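Local coordinates for mobilization protein A (Pseudomonas aeruginosa, PDB 2NS6), which nicks one strand of plasmid DNA at the origin of transfer, as the relaxase of the relaxosome, and so starts conjugative transfer of that strand, at residues A[137-142]-A[151-156]; A[46-51]-A[131-136]; A[102-107]-A[126-131]; A[17-22]-A[56-61]. All blocks are in the same frame, centred on the assembly; numbering follows the deposited sequence.

Contact 1 (A[137-142]-A[151-156])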
loop_
_atom_site.group_PDB
_atom_site.type_symbol
_atom_site.label_atom_id
_atom_site.label_comp_id
_atom_site.label_asym_id
_atom_site.label_seq_id
_atom_site.Cartn_x
_atom_site.Cartn_y
_atom_site.Cartn_z
ATOM N N ALA A 137 15.772 6.436 -11.380
ATOM C CA ALA A 137 17.037 6.585 -10.669
ATOM C C ALA A 137 17.117 7.860 -9.815
ATOM O O ALA A 137 18.012 7.993 -8.976
ATOM C CB ALA A 137 18.201 6.561 -11.676
ATOM N N GLN A 138 16.186 8.791 -10.021
ATOM C CA GLN A 138 16.189 10.050 -9.268
ATOM C C GLN A 138 15.059 10.168 -8.253
ATOM O O GLN A 138 15.123 10.983 -7.332
ATOM C CB GLN A 138 16.090 11.238 -10.228
ATOM C CG GLN A 138 16.162 12.600 -9.546
ATOM C CD GLN A 138 15.806 13.739 -10.485
ATOM O OE1 GLN A 138 16.224 13.757 -11.640
ATOM N NE2 GLN A 138 15.035 14.701 -9.986
ATOM N N TRP A 139 14.020 9.360 -8.425
ATOM C CA TRP A 139 12.861 9.419 -7.539
ATOM C C TRP A 139 13.153 9.231 -6.053
ATOM O O TRP A 139 12.606 9.952 -5.219
ATOM C CB TRP A 139 11.805 8.407 -7.999
ATOM C CG TRP A 139 10.537 8.425 -7.179
ATOM C CD1 TRP A 139 10.274 7.679 -6.067
ATOM C CD2 TRP A 139 9.398 9.274 -7.371
ATOM N NE1 TRP A 139 9.050 8.012 -5.554
ATOM C CE2 TRP A 139 8.487 8.990 -6.330
ATOM C CE3 TRP A 139 9.060 10.252 -8.316
ATOM C CZ2 TRP A 139 7.256 9.648 -6.202
ATOM C CZ3 TRP A 139 7.831 10.912 -8.191
ATOM C CH2 TRP A 139 6.947 10.604 -7.141
ATOM N N PHE A 140 14.021 8.278 -5.721
ATOM C CA PHE A 140 14.331 7.983 -4.329
ATOM C C PHE A 140 15.525 8.739 -3.729
ATOM O O PHE A 140 15.907 8.511 -2.576
ATOM C CB PHE A 140 14.517 6.470 -4.163
ATOM C CG PHE A 140 13.326 5.656 -4.619
ATOM C CD1 PHE A 140 13.220 5.219 -5.937
ATOM C CD2 PHE A 140 12.305 5.337 -3.725
ATOM C CE1 PHE A 140 12.110 4.470 -6.356
ATOM C CE2 PHE A 140 11.193 4.592 -4.130
ATOM C CZ PHE A 140 11.096 4.159 -5.449
ATOM N N LYS A 141 16.117 9.639 -4.507
ATOM C CA LYS A 141 17.236 10.424 -4.012
ATOM C C LYS A 141 16.696 11.359 -2.940
ATOM O O LYS A 141 15.480 11.421 -2.708
ATOM C CB LYS A 141 17.868 11.230 -5.154
ATOM C CG LYS A 141 18.576 10.370 -6.202
ATOM C CD LYS A 141 18.904 11.162 -7.466
ATOM C CE LYS A 141 19.744 10.338 -8.436
ATOM N NZ LYS A 141 19.345 10.573 -9.866
ATOM N N ARG A 142 17.600 12.073 -2.277
ATOM C CA ARG A 142 17.219 13.012 -1.235
ATOM C C ARG A 142 16.401 14.135 -1.844
ATOM O O ARG A 142 16.589 14.491 -3.003
ATOM C CB ARG A 142 18.468 13.579 -0.556
ATOM C CG ARG A 142 19.318 12.507 0.102
ATOM C CD ARG A 142 20.593 13.062 0.718
ATOM N NE ARG A 142 21.463 11.983 1.186
ATOM C CZ ARG A 142 21.138 11.117 2.142
ATOM N NH1 ARG A 142 19.958 11.194 2.746
ATOM N NH2 ARG A 142 21.992 10.165 2.492
ATOM N N GLY A 151 15.745 16.979 -7.301
ATOM C CA GLY A 151 16.036 15.925 -6.343
ATOM C C GLY A 151 15.013 14.806 -6.349
ATOM O O GLY A 151 14.279 14.631 -7.319
ATOM N N GLY A 152 14.961 14.045 -5.263
ATOM C CA GLY A 152 14.019 12.949 -5.191
ATOM C C GLY A 152 12.695 13.393 -4.615
ATOM O O GLY A 152 12.544 14.543 -4.195
ATOM N N ALA A 153 11.721 12.489 -4.611
ATOM C CA ALA A 153 10.418 12.815 -4.053
ATOM C C ALA A 153 10.644 12.993 -2.562
ATOM O O ALA A 153 11.497 12.320 -1.977
ATOM C CB ALA A 153 9.432 11.681 -4.308
ATOM N N GLN A 154 9.893 13.905 -1.954
ATOM C CA GLN A 154 10.014 14.175 -0.527
ATOM C C GLN A 154 9.439 13.012 0.273
ATOM O O GLN A 154 8.454 12.393 -0.137
ATOM C CB GLN A 154 9.273 15.473 -0.173
ATOM C CG GLN A 154 9.256 15.818 1.314
ATOM C CD GLN A 154 8.603 17.170 1.605
ATOM O OE1 GLN A 154 7.601 17.536 0.985
ATOM N NE2 GLN A 154 9.161 17.906 2.563
ATOM N N LYS A 155 10.071 12.702 1.401
ATOM C CA LYS A 155 9.608 11.617 2.259
ATOM C C LYS A 155 8.542 12.144 3.212
ATOM O O LYS A 155 8.515 13.334 3.521
ATOM C CB LYS A 155 10.773 11.050 3.075
ATOM C CG LYS A 155 11.755 10.171 2.300
ATOM C CD LYS A 155 13.001 9.889 3.145
ATOM C CE LYS A 155 13.911 8.823 2.525
ATOM N NZ LYS A 155 13.355 7.430 2.612
ATOM N N THR A 156 7.643 11.272 3.659
ATOM C CA THR A 156 6.623 11.700 4.603
ATOM C C THR A 156 6.879 11.068 5.958
ATOM O O THR A 156 7.388 9.949 6.045
ATOM C CB THR A 156 5.203 11.335 4.153
ATOM O OG1 THR A 156 4.271 11.808 5.134
ATOM C CG2 THR A 156 5.043 9.833 3.999
#
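Q138 and G151 meet through a side-chain amide: NE2 of Q138 donates to G151 O at 2.8 Å, almost straight at 175°. G151 O lies in the plane of the amide, and the bond strikes the carbonyl tilted from its own plane; R134 NE adds a weak hydrogen bond to the same G151 O. CG of Q138 stands anti to the backbone N (chi1 -177°) and the chain runs on extended, which carries the amide out to the glycine; the same NE2 also donates to E149 O. Two backbone bonds complete the set. A153 N gives to W139 O at 2.8 Å, and G152 N reaches R142 O from well above the carbonyl plane. The contact thus closes the base of the loop that follows helix 136-139, a region of MobA outside the five-stranded antiparallel sheet. At the neck of this loop G152 packs its CA against carbonyls, making CA-H...O contacts of 3.1 Å to Q138 O and 3.3 Å to K141 O. K141 and G152 bring their CA atoms to 4.3 Å. Past the glycines, A153 CB sits over one face of the W139 indole, 3.6 Å from the centroid of the six-membered ring, a CH-pi contact. W139 NE1 is satisfied by Y56 OH, while R127 NH1 donates to both K141 O and A153 O.

Contact 2 (A[46-51]-A[131-136])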
loop_
_atom_site.group_PDB
_atom_site.type_symbol
_atom_site.label_atom_id
_atom_site.label_comp_id
_atom_site.label_asym_id
_atom_site.label_seq_id
_atom_site.Cartn_x
_atom_site.Cartn_y
_atom_site.Cartn_z
ATOM N N MET A 46 0.983 6.332 -8.622
ATOM C CA MET A 46 2.275 6.026 -9.236
ATOM C C MET A 46 2.789 7.161 -10.129
ATOM O O MET A 46 2.043 7.722 -10.934
ATOM C CB MET A 46 2.177 4.745 -10.070
ATOM C CG MET A 46 2.016 3.480 -9.271
ATOM S SD MET A 46 3.401 3.194 -8.145
ATOM C CE MET A 46 2.746 1.866 -7.139
ATOM N N PRO A 47 4.079 7.511 -9.996
ATOM C CA PRO A 47 4.677 8.580 -10.802
ATOM C C PRO A 47 4.762 8.169 -12.263
ATOM O O PRO A 47 4.754 6.975 -12.593
ATOM C CB PRO A 47 6.050 8.786 -10.152
ATOM C CG PRO A 47 6.367 7.443 -9.594
ATOM C CD PRO A 47 5.042 6.993 -9.013
ATOM N N GLU A 48 4.842 9.162 -13.138
ATOM C CA GLU A 48 4.886 8.928 -14.578
ATOM C C GLU A 48 5.905 7.899 -15.084
ATOM O O GLU A 48 5.613 7.175 -16.029
ATOM C CB GLU A 48 5.076 10.270 -15.300
ATOM C CG GLU A 48 5.235 10.180 -16.822
ATOM C CD GLU A 48 4.093 9.438 -17.511
ATOM O OE1 GLU A 48 2.912 9.807 -17.309
ATOM O OE2 GLU A 48 4.391 8.486 -18.267
ATOM N N PHE A 49 7.083 7.809 -14.472
ATOM C CA PHE A 49 8.067 6.844 -14.962
ATOM C C PHE A 49 7.619 5.382 -14.815
ATOM O O PHE A 49 8.188 4.489 -15.438
ATOM C CB PHE A 49 9.425 7.061 -14.276
ATOM C CG PHE A 49 9.519 6.478 -12.890
ATOM C CD1 PHE A 49 9.647 5.104 -12.706
ATOM C CD2 PHE A 49 9.486 7.302 -11.771
ATOM C CE1 PHE A 49 9.741 4.559 -11.426
ATOM C CE2 PHE A 49 9.579 6.767 -10.485
ATOM C CZ PHE A 49 9.707 5.393 -10.314
ATOM N N VAL A 50 6.596 5.144 -14.002
ATOM C CA VAL A 50 6.076 3.796 -13.764
ATOM C C VAL A 50 5.077 3.327 -14.832
ATOM O O VAL A 50 4.018 3.927 -14.986
ATOM C CB VAL A 50 5.374 3.729 -12.371
ATOM C CG1 VAL A 50 4.635 2.408 -12.207
ATOM C CG2 VAL A 50 6.409 3.894 -11.255
ATOM N N GLU A 51 5.409 2.262 -15.564
ATOM C CA GLU A 51 4.498 1.731 -16.584
ATOM C C GLU A 51 3.653 0.620 -15.954
ATOM O O GLU A 51 2.505 0.400 -16.351
ATOM C CB GLU A 51 5.263 1.170 -17.790
ATOM C CG GLU A 51 6.121 2.177 -18.547
ATOM C CD GLU A 51 5.325 3.339 -19.122
ATOM O OE1 GLU A 51 4.149 3.137 -19.483
ATOM O OE2 GLU A 51 5.890 4.449 -19.227
ATOM N N GLY A 131 3.530 15.266 -8.205
ATOM C CA GLY A 131 3.192 15.471 -9.602
ATOM C C GLY A 131 4.358 15.916 -10.468
ATOM O O GLY A 131 4.185 16.186 -11.652
ATOM N N ILE A 132 5.547 16.001 -9.877
ATOM C CA ILE A 132 6.746 16.400 -10.612
ATOM C C ILE A 132 7.448 15.164 -11.153
ATOM O O ILE A 132 7.875 14.293 -10.384
ATOM C CB ILE A 132 7.725 17.164 -9.696
ATOM C CG1 ILE A 132 7.110 18.498 -9.283
ATOM C CG2 ILE A 132 9.051 17.382 -10.409
ATOM C CD1 ILE A 132 7.871 19.198 -8.191
ATOM N N GLU A 133 7.572 15.089 -12.474
ATOM C CA GLU A 133 8.216 13.941 -13.107
ATOM C C GLU A 133 9.683 13.813 -12.718
ATOM O O GLU A 133 10.420 14.795 -12.697
ATOM C CB GLU A 133 8.135 14.030 -14.636
ATOM C CG GLU A 133 6.740 14.098 -15.215
ATOM C CD GLU A 133 6.678 13.527 -16.627
ATOM O OE1 GLU A 133 5.623 13.645 -17.284
ATOM O OE2 GLU A 133 7.693 12.948 -17.076
ATOM N N ARG A 134 10.099 12.592 -12.420
ATOM C CA ARG A 134 11.478 12.321 -12.050
ATOM C C ARG A 134 11.799 10.920 -12.558
ATOM O O ARG A 134 10.948 10.035 -12.520
ATOM C CB ARG A 134 11.668 12.350 -10.523
ATOM C CG ARG A 134 11.248 13.639 -9.816
ATOM C CD ARG A 134 11.457 13.515 -8.302
ATOM N NE ARG A 134 11.248 14.775 -7.579
ATOM C CZ ARG A 134 10.058 15.278 -7.255
ATOM N NH1 ARG A 134 8.945 14.634 -7.582
ATOM N NH2 ARG A 134 9.982 16.423 -6.593
ATOM N N PRO A 135 13.011 10.714 -13.086
ATOM C CA PRO A 135 13.384 9.382 -13.580
ATOM C C PRO A 135 13.399 8.411 -12.397
ATOM O O PRO A 135 13.457 8.839 -11.247
ATOM C CB PRO A 135 14.782 9.612 -14.148
ATOM C CG PRO A 135 14.687 11.005 -14.689
ATOM C CD PRO A 135 13.943 11.744 -13.585
ATOM N N ALA A 136 13.355 7.114 -12.671
ATOM C CA ALA A 136 13.366 6.122 -11.605
ATOM C C ALA A 136 14.619 6.274 -10.736
ATOM O O ALA A 136 14.541 6.254 -9.508
ATOM C CB ALA A 136 13.295 4.701 -12.197
HETATM O O HOH W 1 8.282 10.111 -13.105
#
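F49 lays one face of its ring on A136, whose CA stands 3.8 Å from the ring centroid and almost exactly on the normal, a CH-pi contact. A136 CB packs beside it, 3.6 Å from F49 CE1. The ring takes this place because CG of F49 lies between the backbone N and the carbonyl carbon (chi1 80°), the crowded position. Its opposite face carries CG2 of V50, so the phenyl is sandwiched between its own neighbour in sequence and A136. R134 O comes obliquely to CD2 of F49, 3.2 Å away. This carbonyl also accepts from a water at 2.7 Å, and the water in turn takes the N-H of F49, bridging the two backbones. E48 and E133 lie side by side and point the same way, with CG of E48 3.5 Å from OE1 of E133. The E48 chain bends at chi2 (55°), and OE1 of E48 stays 4.7 Å from OE1 of E133, where like charges would probably repel. The contact sets the loop after strand 38-44, which makes a type I turn P47-V50, against the loop leading into helix 136-139, at the surface, with Y56 of helix 53-63 packing against P47, F49 and V50.

Contact 3 (A[102-107]-A[126-131])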
loop_
_atom_site.group_PDB
_atom_site.type_symbol
_atom_site.label_atom_id
_atom_site.label_comp_id
_atom_site.label_asym_id
_atom_site.label_seq_id
_atom_site.Cartn_x
_atom_site.Cartn_y
_atom_site.Cartn_z
ATOM N N GLU A 102 -1.418 12.867 0.740
ATOM C CA GLU A 102 -0.086 13.101 0.188
ATOM C C GLU A 102 0.262 12.285 -1.049
ATOM O O GLU A 102 1.422 12.258 -1.467
ATOM C CB GLU A 102 0.964 12.827 1.268
ATOM C CG GLU A 102 0.756 13.636 2.536
ATOM C CD GLU A 102 1.889 13.481 3.518
ATOM O OE1 GLU A 102 1.958 12.446 4.210
ATOM O OE2 GLU A 102 2.726 14.395 3.589
ATOM N N ARG A 103 -0.740 11.633 -1.632
ATOM C CA ARG A 103 -0.558 10.786 -2.810
ATOM C C ARG A 103 0.660 9.887 -2.720
ATOM O O ARG A 103 1.585 9.963 -3.537
ATOM C CB ARG A 103 -0.501 11.626 -4.076
ATOM C CG ARG A 103 -1.842 12.206 -4.407
ATOM C CD ARG A 103 -1.851 12.828 -5.768
ATOM N NE ARG A 103 -3.187 13.270 -6.136
ATOM C CZ ARG A 103 -3.427 14.382 -6.813
ATOM N NH1 ARG A 103 -2.410 15.156 -7.184
ATOM N NH2 ARG A 103 -4.674 14.719 -7.114
ATOM N N LEU A 104 0.641 9.025 -1.709
ATOM C CA LEU A 104 1.709 8.067 -1.475
ATOM C C LEU A 104 1.466 6.872 -2.395
ATOM O O LEU A 104 0.379 6.286 -2.388
ATOM C CB LEU A 104 1.686 7.604 -0.013
ATOM C CG LEU A 104 1.706 8.702 1.057
ATOM C CD1 LEU A 104 1.521 8.089 2.438
ATOM C CD2 LEU A 104 3.007 9.467 0.985
ATOM N N PRO A 105 2.462 6.507 -3.214
ATOM C CA PRO A 105 2.243 5.357 -4.095
ATOM C C PRO A 105 1.939 4.142 -3.226
ATOM O O PRO A 105 2.463 4.021 -2.118
ATOM C CB PRO A 105 3.575 5.222 -4.831
ATOM C CG PRO A 105 4.075 6.663 -4.884
ATOM C CD PRO A 105 3.763 7.149 -3.489
ATOM N N TYR A 106 1.084 3.252 -3.717
ATOM C CA TYR A 106 0.734 2.063 -2.959
ATOM C C TYR A 106 0.273 0.972 -3.890
ATOM O O TYR A 106 -0.056 1.230 -5.043
ATOM C CB TYR A 106 -0.397 2.366 -1.966
ATOM C CG TYR A 106 -1.766 2.494 -2.609
ATOM C CD1 TYR A 106 -2.550 1.367 -2.874
ATOM C CD2 TYR A 106 -2.256 3.736 -2.995
ATOM C CE1 TYR A 106 -3.791 1.484 -3.513
ATOM C CE2 TYR A 106 -3.487 3.864 -3.631
ATOM C CZ TYR A 106 -4.247 2.742 -3.890
ATOM O OH TYR A 106 -5.450 2.884 -4.547
ATOM N N THR A 107 0.263 -0.248 -3.360
ATOM C CA THR A 107 -0.206 -1.423 -4.069
ATOM C C THR A 107 -0.926 -2.237 -3.004
ATOM O O THR A 107 -0.416 -2.417 -1.891
ATOM C CB THR A 107 0.953 -2.263 -4.658
ATOM O OG1 THR A 107 1.602 -1.529 -5.705
ATOM C CG2 THR A 107 0.428 -3.570 -5.234
ATOM N N GLU A 126 6.541 5.573 1.399
ATOM C CA GLU A 126 6.550 6.840 2.113
ATOM C C GLU A 126 7.223 7.967 1.345
ATOM O O GLU A 126 8.098 8.659 1.870
ATOM C CB GLU A 126 7.206 6.659 3.482
ATOM C CG GLU A 126 6.341 5.876 4.454
ATOM C CD GLU A 126 7.147 5.308 5.602
ATOM O OE1 GLU A 126 6.778 5.547 6.768
ATOM O OE2 GLU A 126 8.149 4.619 5.326
ATOM N N ARG A 127 6.793 8.139 0.098
ATOM C CA ARG A 127 7.296 9.180 -0.792
ATOM C C ARG A 127 6.084 9.951 -1.274
ATOM O O ARG A 127 5.101 9.366 -1.720
ATOM C CB ARG A 127 8.019 8.565 -1.995
ATOM C CG ARG A 127 9.306 7.836 -1.636
ATOM C CD ARG A 127 10.461 8.824 -1.464
ATOM N NE ARG A 127 11.675 8.188 -0.964
ATOM C CZ ARG A 127 12.873 8.759 -0.979
ATOM N NH1 ARG A 127 13.014 9.978 -1.478
ATOM N NH2 ARG A 127 13.924 8.122 -0.487
ATOM N N ILE A 128 6.160 11.270 -1.183
ATOM C CA ILE A 128 5.068 12.137 -1.581
ATOM C C ILE A 128 5.072 12.418 -3.075
ATOM O O ILE A 128 6.024 13.001 -3.606
ATOM C CB ILE A 128 5.161 13.471 -0.816
ATOM C CG1 ILE A 128 5.134 13.188 0.687
ATOM C CG2 ILE A 128 4.031 14.405 -1.230
ATOM C CD1 ILE A 128 5.453 14.385 1.558
ATOM N N ASN A 129 4.013 12.010 -3.765
ATOM C CA ASN A 129 3.960 12.282 -5.190
ATOM C C ASN A 129 3.429 13.695 -5.392
ATOM O O ASN A 129 2.230 13.945 -5.258
ATOM C CB ASN A 129 3.057 11.290 -5.917
ATOM C CG ASN A 129 3.180 11.410 -7.426
ATOM O OD1 ASN A 129 3.603 12.444 -7.941
ATOM N ND2 ASN A 129 2.804 10.361 -8.139
ATOM N N ASP A 130 4.337 14.614 -5.707
ATOM C CA ASP A 130 3.983 16.011 -5.928
ATOM C C ASP A 130 3.633 16.308 -7.385
ATOM O O ASP A 130 3.462 17.465 -7.756
ATOM C CB ASP A 130 5.131 16.926 -5.487
ATOM C CG ASP A 130 6.477 16.476 -6.029
ATOM O OD1 ASP A 130 6.506 15.729 -7.023
ATOM O OD2 ASP A 130 7.509 16.878 -5.464
ATOM N N GLY A 131 3.530 15.266 -8.205
ATOM C CA GLY A 131 3.192 15.471 -9.602
ATOM C C GLY A 131 4.358 15.916 -10.468
ATOM O O GLY A 131 4.185 16.186 -11.652
HETATM O O HOH W 2 0.372 14.873 -7.335
#
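The backbone N-H of N129 is held by two carbonyls, R103 O at 3.2 Å and, weakly, E102 O at 3.5 Å; it stands above the carbonyl plane of R103. The two loops joined here flank the hairpin of strands 106-113 and 117-124 in the central antiparallel sheet: 102-105 leads into the first strand and 126-131 follows the second. With CG of N129 anti to its backbone N (chi1 -170°), the side chain forms an Asx turn, OD1 of N129 accepting from G131 N at 2.8 Å, while ND2 donates to H45 O, a backbone atom of the manganese ligand H45. CB of N129 presses on R103 O at 3.1 Å. Water joins the outer end of the contact, accepting from NH1 of R103 at the edge of the guanidinium and donating to N129 O. Farther in, R127 O is hemmed by carbon: CD of P105 comes to 3.1 Å and CD2 of L104 to 3.4 Å. E102 and I128 cross obliquely; E102 OE1 is bonded to T156 OG1, and its other oxygen, OE2, lies 3.4 Å from CD1 of I128.

Contact 4 (A[17-22]-A[56-61])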
loop_
_atom_site.group_PDB
_atom_site.type_symbol
_atom_site.label_atom_id
_atom_site.label_comp_id
_atom_site.label_asym_id
_atom_site.label_seq_id
_atom_site.Cartn_x
_atom_site.Cartn_y
_atom_site.Cartn_z
ATOM N N SER A 17 12.450 -7.189 0.252
ATOM C CA SER A 17 12.459 -6.759 -1.145
ATOM C C SER A 17 11.059 -6.348 -1.577
ATOM O O SER A 17 10.152 -7.170 -1.626
ATOM C CB SER A 17 12.934 -7.878 -2.062
ATOM O OG SER A 17 12.641 -7.560 -3.414
ATOM N N ALA A 18 10.903 -5.073 -1.904
ATOM C CA ALA A 18 9.620 -4.546 -2.326
ATOM C C ALA A 18 9.079 -5.315 -3.521
ATOM O O ALA A 18 7.915 -5.698 -3.541
ATOM C CB ALA A 18 9.754 -3.074 -2.663
ATOM N N ARG A 19 9.927 -5.541 -4.519
ATOM C CA ARG A 19 9.502 -6.260 -5.710
ATOM C C ARG A 19 8.981 -7.644 -5.362
ATOM O O ARG A 19 7.922 -8.048 -5.836
ATOM C CB ARG A 19 10.647 -6.376 -6.723
ATOM C CG ARG A 19 10.287 -7.178 -7.987
ATOM C CD ARG A 19 9.035 -6.643 -8.680
ATOM N NE ARG A 19 8.468 -7.622 -9.609
ATOM C CZ ARG A 19 9.002 -7.947 -10.784
ATOM N NH1 ARG A 19 10.122 -7.367 -11.197
ATOM N NH2 ARG A 19 8.424 -8.866 -11.540
ATOM N N ALA A 20 9.718 -8.372 -4.532
ATOM C CA ALA A 20 9.292 -9.716 -4.143
ATOM C C ALA A 20 7.951 -9.650 -3.410
ATOM O O ALA A 20 7.051 -10.441 -3.686
ATOM C CB ALA A 20 10.356 -10.371 -3.258
ATOM N N LYS A 21 7.813 -8.702 -2.487
ATOM C CA LYS A 21 6.564 -8.557 -1.744
ATOM C C LYS A 21 5.383 -8.229 -2.665
ATOM O O LYS A 21 4.305 -8.816 -2.534
ATOM C CB LYS A 21 6.717 -7.477 -0.666
ATOM C CG LYS A 21 5.417 -7.094 0.031
ATOM C CD LYS A 21 4.844 -8.237 0.851
ATOM C CE LYS A 21 5.685 -8.473 2.096
ATOM N NZ LYS A 21 5.086 -9.498 2.995
ATOM N N ALA A 22 5.579 -7.300 -3.599
ATOM C CA ALA A 22 4.510 -6.934 -4.531
ATOM C C ALA A 22 4.094 -8.132 -5.390
ATOM O O ALA A 22 2.901 -8.396 -5.572
ATOM C CB ALA A 22 4.959 -5.774 -5.426
ATOM N N TYR A 56 7.742 0.456 -9.958
ATOM C CA TYR A 56 8.014 1.340 -8.830
ATOM C C TYR A 56 8.786 0.603 -7.735
ATOM O O TYR A 56 9.745 1.131 -7.164
ATOM C CB TYR A 56 6.703 1.885 -8.248
ATOM C CG TYR A 56 6.899 2.925 -7.168
ATOM C CD1 TYR A 56 7.062 4.271 -7.493
ATOM C CD2 TYR A 56 6.956 2.560 -5.825
ATOM C CE1 TYR A 56 7.279 5.227 -6.514
ATOM C CE2 TYR A 56 7.175 3.510 -4.830
ATOM C CZ TYR A 56 7.337 4.842 -5.183
ATOM O OH TYR A 56 7.562 5.796 -4.217
ATOM N N TRP A 57 8.370 -0.621 -7.439
ATOM C CA TRP A 57 9.028 -1.400 -6.407
ATOM C C TRP A 57 10.424 -1.842 -6.826
ATOM O O TRP A 57 11.318 -1.978 -5.982
ATOM C CB TRP A 57 8.148 -2.591 -6.036
ATOM C CG TRP A 57 6.777 -2.126 -5.633
ATOM C CD1 TRP A 57 5.602 -2.394 -6.265
ATOM C CD2 TRP A 57 6.459 -1.263 -4.534
ATOM N NE1 TRP A 57 4.563 -1.753 -5.628
ATOM C CE2 TRP A 57 5.063 -1.057 -4.557
ATOM C CE3 TRP A 57 7.220 -0.652 -3.519
ATOM C CZ2 TRP A 57 4.405 -0.250 -3.612
ATOM C CZ3 TRP A 57 6.570 0.145 -2.582
ATOM C CH2 TRP A 57 5.169 0.333 -2.636
ATOM N N ASP A 58 10.613 -2.049 -8.128
ATOM C CA ASP A 58 11.927 -2.432 -8.655
ATOM C C ASP A 58 12.899 -1.285 -8.360
ATOM O O ASP A 58 14.003 -1.510 -7.869
ATOM C CB ASP A 58 11.886 -2.644 -10.181
ATOM C CG ASP A 58 11.256 -3.976 -10.598
ATOM O OD1 ASP A 58 11.394 -4.985 -9.872
ATOM O OD2 ASP A 58 10.636 -4.011 -11.690
ATOM N N ALA A 59 12.480 -0.060 -8.678
ATOM C CA ALA A 59 13.310 1.126 -8.459
ATOM C C ALA A 59 13.605 1.281 -6.975
ATOM O O ALA A 59 14.754 1.476 -6.575
ATOM C CB ALA A 59 12.601 2.379 -8.989
ATOM N N ALA A 60 12.562 1.203 -6.158
ATOM C CA ALA A 60 12.742 1.321 -4.721
ATOM C C ALA A 60 13.857 0.370 -4.265
ATOM O O ALA A 60 14.739 0.773 -3.521
ATOM C CB ALA A 60 11.435 0.994 -4.007
ATOM N N ASP A 61 13.817 -0.884 -4.723
ATOM C CA ASP A 61 14.835 -1.876 -4.353
ATOM C C ASP A 61 16.213 -1.523 -4.932
ATOM O O ASP A 61 17.238 -1.733 -4.289
ATOM C CB ASP A 61 14.456 -3.280 -4.855
ATOM C CG ASP A 61 13.364 -3.952 -4.010
ATOM O OD1 ASP A 61 12.767 -4.931 -4.504
ATOM O OD2 ASP A 61 13.121 -3.523 -2.858
#
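D61 turns its carboxylate to the start of helix 18-26 and takes three hydrogen bonds there. OD2 of D61 receives the N-H of A18 on its syn lone pair at 2.9 Å. OD1 of D61 accepts twice, from S17 OG at 2.8 Å and from R19 N, the two donors arriving from opposite faces of the carboxylate plane. S17 is the N-cap, its OG also accepting from A20 N at 3.2 Å; the helix dipole would be expected to favour the charge of D61. Helices 18-26 and 53-63 run nearly antiparallel, their segment axes 151° apart and 8.2 Å at closest approach, and pack on one side of the central sheet, against F71 and M123. The salt bridge lies on the outer flank: with CG of R19 anti to its backbone N (chi1 178°), beside D58 OD1, R19 NH1 donates to the syn lone pair of that oxygen at 3.0 Å, while NE of R19 binds D23. On the sheet side A18 CB meets W57 CE3 at 3.6 Å and A22 CB meets W57 CD1 at 3.5 Å. W57 NE1 donates to T107 OG1, and A22 lies about 7 Å, side chain to side chain, from Y24, probably the active-site tyrosine.

Overall arrangement
Contacts 1, 2 and 3 cluster on one side of the chain's centre, their centres 10 to 11 Å apart. Contacts 2 and 3 share the loop after strand 117-124, with G131 in both, and contact 1 closes the loop after helix 136-139. Contact 2 is a surface contact held by a phenyl ring and a water; contacts 1 and 3 are partly buried and rest largely on backbone carbonyls. Contact 4, also partly buried, alone pairs two helices and alone has a salt bridge across its segments. Its helix 53-63 borders all of the other three contacts. Backbone bonding of Q154 to I128 joins contacts 1 and 3.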